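Local coordinates for protein siroheme decarboxylase (Hydrogenobacter thermophilus, PDB 4CH7) that catalyses the decarboxylation of siroheme to 12,18-didecarboxysiroheme, a step in the biosynthesis of heme d1, at residues A[96-101]-A[307-312]; A[174-179]-A[318-323]; A[239-244]-A[273-278]. All coordinates share one frame; numbering follows the deposited sequence.

Contact 1 (A[96-101]-A[307-312]); sequences ERTHDF and FSTREF
With chi1 at 68°, T98 sets OG1 between its own backbone N and carbonyl carbon, where it takes the N-H of F307 (T98 OG1 to F307 N 3.0 Å). The same torsion puts T98 CG2 anti to the carbonyl carbon, in contact with T309 CG2 at 3.7 Å and close to F307 CB. An alanine here would probably leave the F307 N-H without this acceptor and open a gap beside the T309 methyl. The backbone adds a second bond to the pair: T98 N reaches F307 O at 3.1 Å.

E96 has CG anti to the backbone N (chi1 173°), and the extended chain runs past T309 OG1, with CG nearest, and crosses the R310 side chain. OE1 rests on the aliphatic part of R310 (E96 OE1 to R310 CD 3.5 Å), while OE2 forms its salt bridge with R75. E96 CB also meets the F312 ring, CE2 at 3.7 Å.

T309 and R310 both face E96, a classic beta bulge between antiparallel strands 91-97 and 303-314. This is one of two places where strands of the two AsnC-like domains pair in the closed eight-stranded barrel. T309 N gives a bond to E96 O (2.9 Å), and E96 N donates to R310 O (3.1 Å). T309 OG1 adds a weak bond to E96 O.

On the other face, R97 and S308 form a non-hydrogen-bonded pair. The R97 guanidinium comes obliquely to S308 CB, and its NH1 bonds to L306 O; the side chain lies about 7 Å from that of H93, the inferred active-site residue.

Contact 2 (A[174-179]-A[318-323]); sequences RIVSIT and KYFSEE
S177, near the end of helix 170-179, and F320, in the irregular segment 318-323, bring their CA atoms to 5.9 Å, the nearest CA pair across the two segments. The helix keeps its regular bonding here, I178 N to R174 O and T179 N to I175 O. The segment 318-323 has no helix or strand at Y319 and F320; F320 takes left-handed backbone angles (phi 60°, psi 30°), which turn the backbone beside the helix. S177 CA comes to 4.2 Å from Y319 O, with no hydrogen bond between the segments.

V176 is the helix side chain that meets both aromatic residues. Its CG1 stands anti to the backbone N (chi1 172°) and touches two groups at once: Y319 CB at 4.0 Å and, obliquely, the ring of F320, with CD2 also 4.0 Å from V176 CG1. V176 CB also lies near CD2 and CE2 of that ring. Only CB of the Y319 side chain takes part, as the phenol leads away from the helix.

The contact joins the second HTH domain to the linker between the last barrel strand, 303-314, and the C-terminal helix 323-335. Polar links come from neighbours: Q180 bonds to both S177 O and Y319 N, and Y64 OH bonds to F320 N while its ring meets those of Y319 and F320. The side chain of Y319 lies about 10 Å from that of H93, the inferred active-site residue.

No hydrogen bond links the segments, and the packing of their side chains is apolar; such contacts probably set no fixed angle between linker and helix, and the bonds made by Q180 and Y64 are likely to orient it.

Contact 3 (A[239-244]-A[273-278]); sequences WEVPED and YNLFAM
A classic beta bulge, with N274 and L275 both facing W239, begins the antiparallel pairing of 233-239 and 275-281, strands of the second AsnC-like domain, within the barrel it shares with the first. W239 O is gripped twice, by N274 N and by L275 N, each at 2.9 Å; the L275 bond is the straighter (164° at the hydrogen against 130°). In return W239 N donates to L275 O at 2.6 Å.

W239 and L275 send their side chains to the same face, CB to CB at 4.0 Å. The indole turns its edge to L275 O, with W239 CD1 3.4 Å away in the ring plane, while its NE1 bonds to S237. Further along, V241 CG2 packs on L275 CD2 at 4.0 Å, next to V249 of helix 246-254. Y273 lays its CD1 edge by the peptide between W239 and E240.

Past the bulge the side chain of N274 takes over the role of a strand partner for V241. Its CG lies between the backbone N and the carbonyl carbon (chi1 55°), ND2 donates to V241 O at a distance so short that its exact value is doubtful, and V241 N donates to N274 OD1 at 2.7 Å, in the amide plane on a lone pair.

How the contacts relate
Contacts 1 and 3 belong to the same closed barrel, their nearest atoms about 5 Å apart, and both place a classic bulge between antiparallel strands. Contact 1 joins strands of different AsnC-like domains and is partly buried, with E96 and R97 buried and R310 exposed; contact 3 pairs strands of a single domain, is buried, and adds an asparagine amide and apolar packing to its backbone bonds. Contact 2 sits across the chain's centre from both, about 15 Å at the nearest atoms from contact 1 and 17 Å from contact 3. There a helix meets an irregular linker in a partly buried contact, mainly apolar and without hydrogen bonds across it. That linker follows the strand that contact 1 uses.

Contact 1 (A[96-101]-A[307-312])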
# COMPACT_ATOMS: atom_id res chain seq x y z
N GLU A 96 11.13 -3.55 -12.14
CA GLU A 96 11.67 -3.21 -13.45
C GLU A 96 10.53 -3.30 -14.44
O GLU A 96 9.81 -4.30 -14.49
CB GLU A 96 12.78 -4.17 -13.85
CG GLU A 96 13.26 -3.96 -15.28
CD GLU A 96 14.34 -4.94 -15.69
OE1 GLU A 96 14.93 -5.57 -14.80
OE2 GLU A 96 14.59 -5.06 -16.90
N ARG A 97 10.34 -2.24 -15.23
CA ARG A 97 9.23 -2.19 -16.16
C ARG A 97 9.67 -1.86 -17.58
O ARG A 97 10.75 -1.32 -17.81
CB ARG A 97 8.16 -1.21 -15.68
CG ARG A 97 7.56 -1.59 -14.33
CD ARG A 97 6.35 -0.74 -13.96
NE ARG A 97 5.81 -1.13 -12.67
CZ ARG A 97 4.95 -2.13 -12.49
NH1 ARG A 97 4.55 -2.85 -13.53
NH2 ARG A 97 4.51 -2.42 -11.28
N THR A 98 8.82 -2.22 -18.54
CA THR A 98 9.08 -1.95 -19.95
C THR A 98 8.65 -0.53 -20.31
O THR A 98 7.49 -0.28 -20.64
CB THR A 98 8.33 -2.94 -20.86
OG1 THR A 98 6.92 -2.71 -20.77
CG2 THR A 98 8.63 -4.38 -20.44
N HIS A 99 9.61 0.39 -20.24
CA HIS A 99 9.37 1.81 -20.50
C HIS A 99 10.71 2.53 -20.47
O HIS A 99 11.69 2.00 -19.95
CB HIS A 99 8.44 2.40 -19.43
CG HIS A 99 7.84 3.72 -19.80
ND1 HIS A 99 8.39 4.92 -19.40
CD2 HIS A 99 6.73 4.03 -20.51
CE1 HIS A 99 7.64 5.92 -19.86
NE2 HIS A 99 6.63 5.40 -20.54
N ASP A 100 10.76 3.73 -21.04
CA ASP A 100 11.98 4.54 -21.00
C ASP A 100 12.41 4.76 -19.55
O ASP A 100 13.60 4.74 -19.23
CB ASP A 100 11.79 5.87 -21.73
CG ASP A 100 11.92 5.74 -23.23
OD1 ASP A 100 11.47 4.71 -23.79
OD2 ASP A 100 12.49 6.66 -23.86
N PHE A 101 11.43 4.98 -18.68
CA PHE A 101 11.65 4.85 -17.25
C PHE A 101 11.46 3.38 -16.90
O PHE A 101 10.34 2.87 -16.88
CB PHE A 101 10.68 5.74 -16.47
CG PHE A 101 10.87 7.21 -16.71
CD1 PHE A 101 11.79 7.93 -15.96
CD2 PHE A 101 10.12 7.87 -17.68
CE1 PHE A 101 11.96 9.29 -16.18
CE2 PHE A 101 10.30 9.23 -17.90
CZ PHE A 101 11.22 9.94 -17.15
N PHE A 307 5.03 -3.37 -18.58
CA PHE A 307 5.08 -4.73 -18.05
C PHE A 307 6.11 -4.89 -16.94
O PHE A 307 7.23 -4.39 -17.06
CB PHE A 307 5.38 -5.73 -19.17
CG PHE A 307 4.27 -5.87 -20.18
CD1 PHE A 307 3.25 -6.79 -19.99
CD2 PHE A 307 4.24 -5.07 -21.32
CE1 PHE A 307 2.23 -6.92 -20.91
CE2 PHE A 307 3.22 -5.20 -22.25
CZ PHE A 307 2.21 -6.13 -22.04
N SER A 308 5.72 -5.57 -15.88
CA SER A 308 6.64 -5.91 -14.80
C SER A 308 7.51 -7.09 -15.21
O SER A 308 7.02 -8.21 -15.34
CB SER A 308 5.87 -6.24 -13.52
OG SER A 308 6.66 -6.98 -12.61
N THR A 309 8.80 -6.84 -15.44
CA THR A 309 9.71 -7.90 -15.87
C THR A 309 10.62 -8.36 -14.74
O THR A 309 11.34 -9.35 -14.88
CB THR A 309 10.56 -7.46 -17.09
OG1 THR A 309 11.21 -6.22 -16.80
CG2 THR A 309 9.67 -7.28 -18.31
N ARG A 310 10.57 -7.64 -13.62
CA ARG A 310 11.30 -8.01 -12.41
C ARG A 310 10.63 -7.45 -11.16
O ARG A 310 10.07 -6.35 -11.18
CB ARG A 310 12.76 -7.53 -12.45
CG ARG A 310 13.73 -8.49 -13.13
CD ARG A 310 15.14 -8.33 -12.59
NE ARG A 310 15.27 -8.82 -11.22
CZ ARG A 310 16.43 -9.06 -10.62
NH1 ARG A 310 17.57 -8.85 -11.26
NH2 ARG A 310 16.45 -9.50 -9.37
N GLU A 311 10.68 -8.21 -10.07
CA GLU A 311 10.23 -7.72 -8.77
C GLU A 311 11.40 -7.73 -7.79
O GLU A 311 11.82 -8.78 -7.32
CB GLU A 311 9.08 -8.57 -8.22
CG GLU A 311 8.55 -8.10 -6.87
CD GLU A 311 7.20 -8.69 -6.52
OE1 GLU A 311 7.04 -9.93 -6.61
OE2 GLU A 311 6.28 -7.92 -6.17
N PHE A 312 11.92 -6.54 -7.50
CA PHE A 312 13.07 -6.41 -6.62
C PHE A 312 12.66 -6.41 -5.16
O PHE A 312 13.46 -6.75 -4.28
CB PHE A 312 13.84 -5.13 -6.93
CG PHE A 312 14.45 -5.11 -8.30
CD1 PHE A 312 15.54 -5.92 -8.59
CD2 PHE A 312 13.94 -4.28 -9.29
CE1 PHE A 312 16.11 -5.91 -9.85
CE2 PHE A 312 14.51 -4.26 -10.55
CZ PHE A 312 15.59 -5.08 -10.83

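Contact 2 (A[174-179]-A[318-323])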
# COMPACT_ATOMS: atom_id res chain seq x y z
N ARG A 174 3.42 6.11 18.66
CA ARG A 174 3.74 4.89 19.40
C ARG A 174 2.60 3.88 19.29
O ARG A 174 2.84 2.68 19.11
CB ARG A 174 3.99 5.20 20.88
CG ARG A 174 5.24 6.02 21.16
CD ARG A 174 5.58 6.01 22.64
NE ARG A 174 4.46 6.45 23.47
CZ ARG A 174 4.25 7.70 23.86
NH1 ARG A 174 5.09 8.66 23.49
NH2 ARG A 174 3.21 8.01 24.62
N ILE A 175 1.37 4.36 19.40
CA ILE A 175 0.18 3.53 19.24
C ILE A 175 0.19 2.82 17.88
O ILE A 175 0.09 1.60 17.81
CB ILE A 175 -1.12 4.36 19.38
CG1 ILE A 175 -1.35 4.76 20.84
CG2 ILE A 175 -2.32 3.58 18.87
CD1 ILE A 175 -2.59 5.61 21.05
N VAL A 176 0.31 3.61 16.81
CA VAL A 176 0.43 3.06 15.46
C VAL A 176 1.63 2.11 15.36
O VAL A 176 1.52 1.03 14.77
CB VAL A 176 0.56 4.18 14.41
CG1 VAL A 176 0.89 3.60 13.05
CG2 VAL A 176 -0.71 5.00 14.35
N SER A 177 2.75 2.52 15.94
CA SER A 177 3.99 1.75 15.90
C SER A 177 3.84 0.31 16.40
O SER A 177 4.27 -0.63 15.73
CB SER A 177 5.08 2.46 16.70
OG SER A 177 6.23 1.65 16.83
N ILE A 178 3.20 0.15 17.56
CA ILE A 178 3.11 -1.16 18.19
C ILE A 178 1.86 -1.96 17.80
O ILE A 178 1.80 -3.17 18.03
CB ILE A 178 3.16 -1.06 19.73
CG1 ILE A 178 1.81 -0.61 20.30
CG2 ILE A 178 4.28 -0.12 20.18
CD1 ILE A 178 1.58 -1.06 21.72
N THR A 179 0.86 -1.30 17.22
CA THR A 179 -0.39 -1.96 16.85
C THR A 179 -0.44 -2.40 15.39
O THR A 179 -1.24 -3.26 15.02
CB THR A 179 -1.62 -1.07 17.13
OG1 THR A 179 -1.50 0.18 16.43
CG2 THR A 179 -1.78 -0.82 18.62
N LYS A 318 6.85 -0.57 7.75
CA LYS A 318 6.46 -0.38 9.14
C LYS A 318 6.47 1.11 9.39
O LYS A 318 7.45 1.79 9.08
CB LYS A 318 7.42 -1.09 10.09
CG LYS A 318 7.70 -2.54 9.72
CD LYS A 318 6.41 -3.35 9.62
CE LYS A 318 5.78 -3.57 10.99
NZ LYS A 318 4.60 -4.48 10.90
N TYR A 319 5.38 1.63 9.94
CA TYR A 319 5.28 3.07 10.18
C TYR A 319 6.04 3.47 11.43
O TYR A 319 6.08 2.73 12.41
CB TYR A 319 3.82 3.50 10.28
CG TYR A 319 3.02 3.28 9.02
CD1 TYR A 319 3.18 4.12 7.92
CD2 TYR A 319 2.09 2.26 8.92
CE1 TYR A 319 2.45 3.93 6.76
CE2 TYR A 319 1.36 2.06 7.77
CZ TYR A 319 1.54 2.90 6.69
OH TYR A 319 0.81 2.71 5.54
N PHE A 320 6.66 4.65 11.38
CA PHE A 320 7.28 5.26 12.55
C PHE A 320 8.39 4.42 13.18
O PHE A 320 8.62 4.48 14.39
CB PHE A 320 6.22 5.62 13.59
CG PHE A 320 5.17 6.56 13.06
CD1 PHE A 320 5.54 7.71 12.36
CD2 PHE A 320 3.82 6.30 13.25
CE1 PHE A 320 4.58 8.58 11.87
CE2 PHE A 320 2.86 7.16 12.77
CZ PHE A 320 3.23 8.30 12.07
N SER A 321 9.07 3.63 12.36
CA SER A 321 10.30 2.97 12.80
C SER A 321 11.44 3.96 12.63
O SER A 321 11.34 4.90 11.85
CB SER A 321 10.56 1.70 11.99
OG SER A 321 10.70 1.99 10.61
N GLU A 322 12.52 3.76 13.38
CA GLU A 322 13.64 4.69 13.36
C GLU A 322 14.56 4.43 12.18
O GLU A 322 15.47 5.21 11.90
CB GLU A 322 14.44 4.58 14.66
CG GLU A 322 13.62 4.87 15.91
CD GLU A 322 14.26 4.29 17.15
OE1 GLU A 322 15.12 3.39 17.02
OE2 GLU A 322 13.89 4.73 18.27
N GLU A 323 14.32 3.33 11.48
CA GLU A 323 15.23 2.86 10.44
C GLU A 323 15.24 3.69 9.15
O GLU A 323 16.21 3.64 8.40
CB GLU A 323 15.00 1.38 10.14
CG GLU A 323 13.63 1.04 9.59
CD GLU A 323 13.47 -0.44 9.30
OE1 GLU A 323 14.48 -1.17 9.33
OE2 GLU A 323 12.32 -0.87 9.03

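Contact 3 (A[239-244]-A[273-278])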
# COMPACT_ATOMS: atom_id res chain seq x y z
N TRP A 239 -3.05 5.40 -18.84
CA TRP A 239 -3.97 5.94 -19.82
C TRP A 239 -4.12 7.45 -19.70
O TRP A 239 -4.13 8.00 -18.59
CB TRP A 239 -5.35 5.28 -19.67
CG TRP A 239 -5.29 3.78 -19.69
CD1 TRP A 239 -4.94 2.96 -18.66
CD2 TRP A 239 -5.61 2.93 -20.79
NE1 TRP A 239 -5.00 1.65 -19.06
CE2 TRP A 239 -5.42 1.60 -20.36
CE3 TRP A 239 -6.04 3.15 -22.10
CZ2 TRP A 239 -5.64 0.50 -21.20
CZ3 TRP A 239 -6.25 2.06 -22.93
CH2 TRP A 239 -6.05 0.76 -22.48
N GLU A 240 -4.23 8.13 -20.84
CA GLU A 240 -4.60 9.54 -20.84
C GLU A 240 -6.10 9.64 -21.10
O GLU A 240 -6.57 9.33 -22.19
CB GLU A 240 -3.82 10.32 -21.89
CG GLU A 240 -4.14 11.80 -21.91
CD GLU A 240 -3.28 12.57 -22.90
OE1 GLU A 240 -2.13 12.14 -23.14
OE2 GLU A 240 -3.76 13.58 -23.44
N VAL A 241 -6.84 10.07 -20.08
CA VAL A 241 -8.29 10.12 -20.15
C VAL A 241 -8.78 11.50 -19.74
O VAL A 241 -8.30 12.05 -18.75
CB VAL A 241 -8.92 9.06 -19.22
CG1 VAL A 241 -10.44 9.04 -19.37
CG2 VAL A 241 -8.34 7.69 -19.49
N PRO A 242 -9.73 12.07 -20.51
CA PRO A 242 -10.39 13.30 -20.07
C PRO A 242 -11.06 13.09 -18.71
O PRO A 242 -11.81 12.12 -18.55
CB PRO A 242 -11.44 13.56 -21.16
CG PRO A 242 -11.55 12.26 -21.94
CD PRO A 242 -10.19 11.64 -21.84
N GLU A 243 -10.80 13.99 -17.76
CA GLU A 243 -11.18 13.80 -16.36
C GLU A 243 -12.69 13.68 -16.14
O GLU A 243 -13.13 13.19 -15.10
CB GLU A 243 -10.63 14.94 -15.51
CG GLU A 243 -9.43 15.64 -16.11
CD GLU A 243 -9.23 17.03 -15.55
OE1 GLU A 243 -10.00 17.41 -14.64
OE2 GLU A 243 -8.32 17.74 -16.01
N ASP A 244 -13.48 14.14 -17.11
CA ASP A 244 -14.93 14.01 -17.03
C ASP A 244 -15.36 12.64 -17.52
O ASP A 244 -16.56 12.38 -17.71
CB ASP A 244 -15.61 15.12 -17.84
CG ASP A 244 -15.18 15.12 -19.30
OD1 ASP A 244 -14.17 14.46 -19.63
OD2 ASP A 244 -15.84 15.80 -20.11
N TYR A 273 -0.17 10.65 -18.57
CA TYR A 273 -1.15 9.63 -18.21
C TYR A 273 -1.74 9.90 -16.82
O TYR A 273 -1.02 10.04 -15.84
CB TYR A 273 -0.52 8.24 -18.27
CG TYR A 273 0.22 7.97 -19.56
CD1 TYR A 273 -0.46 7.63 -20.72
CD2 TYR A 273 1.61 8.05 -19.61
CE1 TYR A 273 0.22 7.38 -21.90
CE2 TYR A 273 2.30 7.80 -20.78
CZ TYR A 273 1.60 7.47 -21.92
OH TYR A 273 2.29 7.22 -23.09
N ASN A 274 -3.07 9.97 -16.76
CA ASN A 274 -3.77 10.27 -15.51
C ASN A 274 -4.54 9.07 -14.95
O ASN A 274 -5.01 9.11 -13.81
CB ASN A 274 -4.70 11.47 -15.68
CG ASN A 274 -5.69 11.29 -16.82
OD1 ASN A 274 -5.44 10.55 -17.77
ND2 ASN A 274 -6.83 11.97 -16.73
N LEU A 275 -4.68 8.01 -15.74
CA LEU A 275 -5.34 6.80 -15.27
C LEU A 275 -4.40 5.60 -15.28
O LEU A 275 -3.85 5.24 -16.32
CB LEU A 275 -6.61 6.50 -16.07
CG LEU A 275 -7.39 5.26 -15.64
CD1 LEU A 275 -7.72 5.32 -14.16
CD2 LEU A 275 -8.66 5.12 -16.45
N PHE A 276 -4.23 4.98 -14.11
CA PHE A 276 -3.39 3.80 -13.97
C PHE A 276 -4.29 2.59 -13.72
O PHE A 276 -5.22 2.67 -12.91
CB PHE A 276 -2.40 3.95 -12.82
CG PHE A 276 -1.29 4.95 -13.07
CD1 PHE A 276 -1.46 6.01 -13.95
CD2 PHE A 276 -0.07 4.81 -12.42
CE1 PHE A 276 -0.43 6.93 -14.17
CE2 PHE A 276 0.96 5.72 -12.64
CZ PHE A 276 0.77 6.78 -13.52
N ALA A 277 -4.02 1.49 -14.40
CA ALA A 277 -4.79 0.26 -14.19
C ALA A 277 -3.88 -0.96 -14.22
O ALA A 277 -3.36 -1.32 -15.28
CB ALA A 277 -5.90 0.13 -15.22
N MSE A 278 -3.72 -1.60 -13.07
CA MSE A 278 -2.89 -2.79 -12.98
C MSE A 278 -3.54 -3.93 -13.75
O MSE A 278 -4.65 -4.35 -13.45
CB MSE A 278 -2.69 -3.21 -11.52
CG MSE A 278 -2.07 -2.15 -10.63
SE MSE A 278 -0.44 -1.36 -11.35
CE MSE A 278 -1.20 0.29 -12.03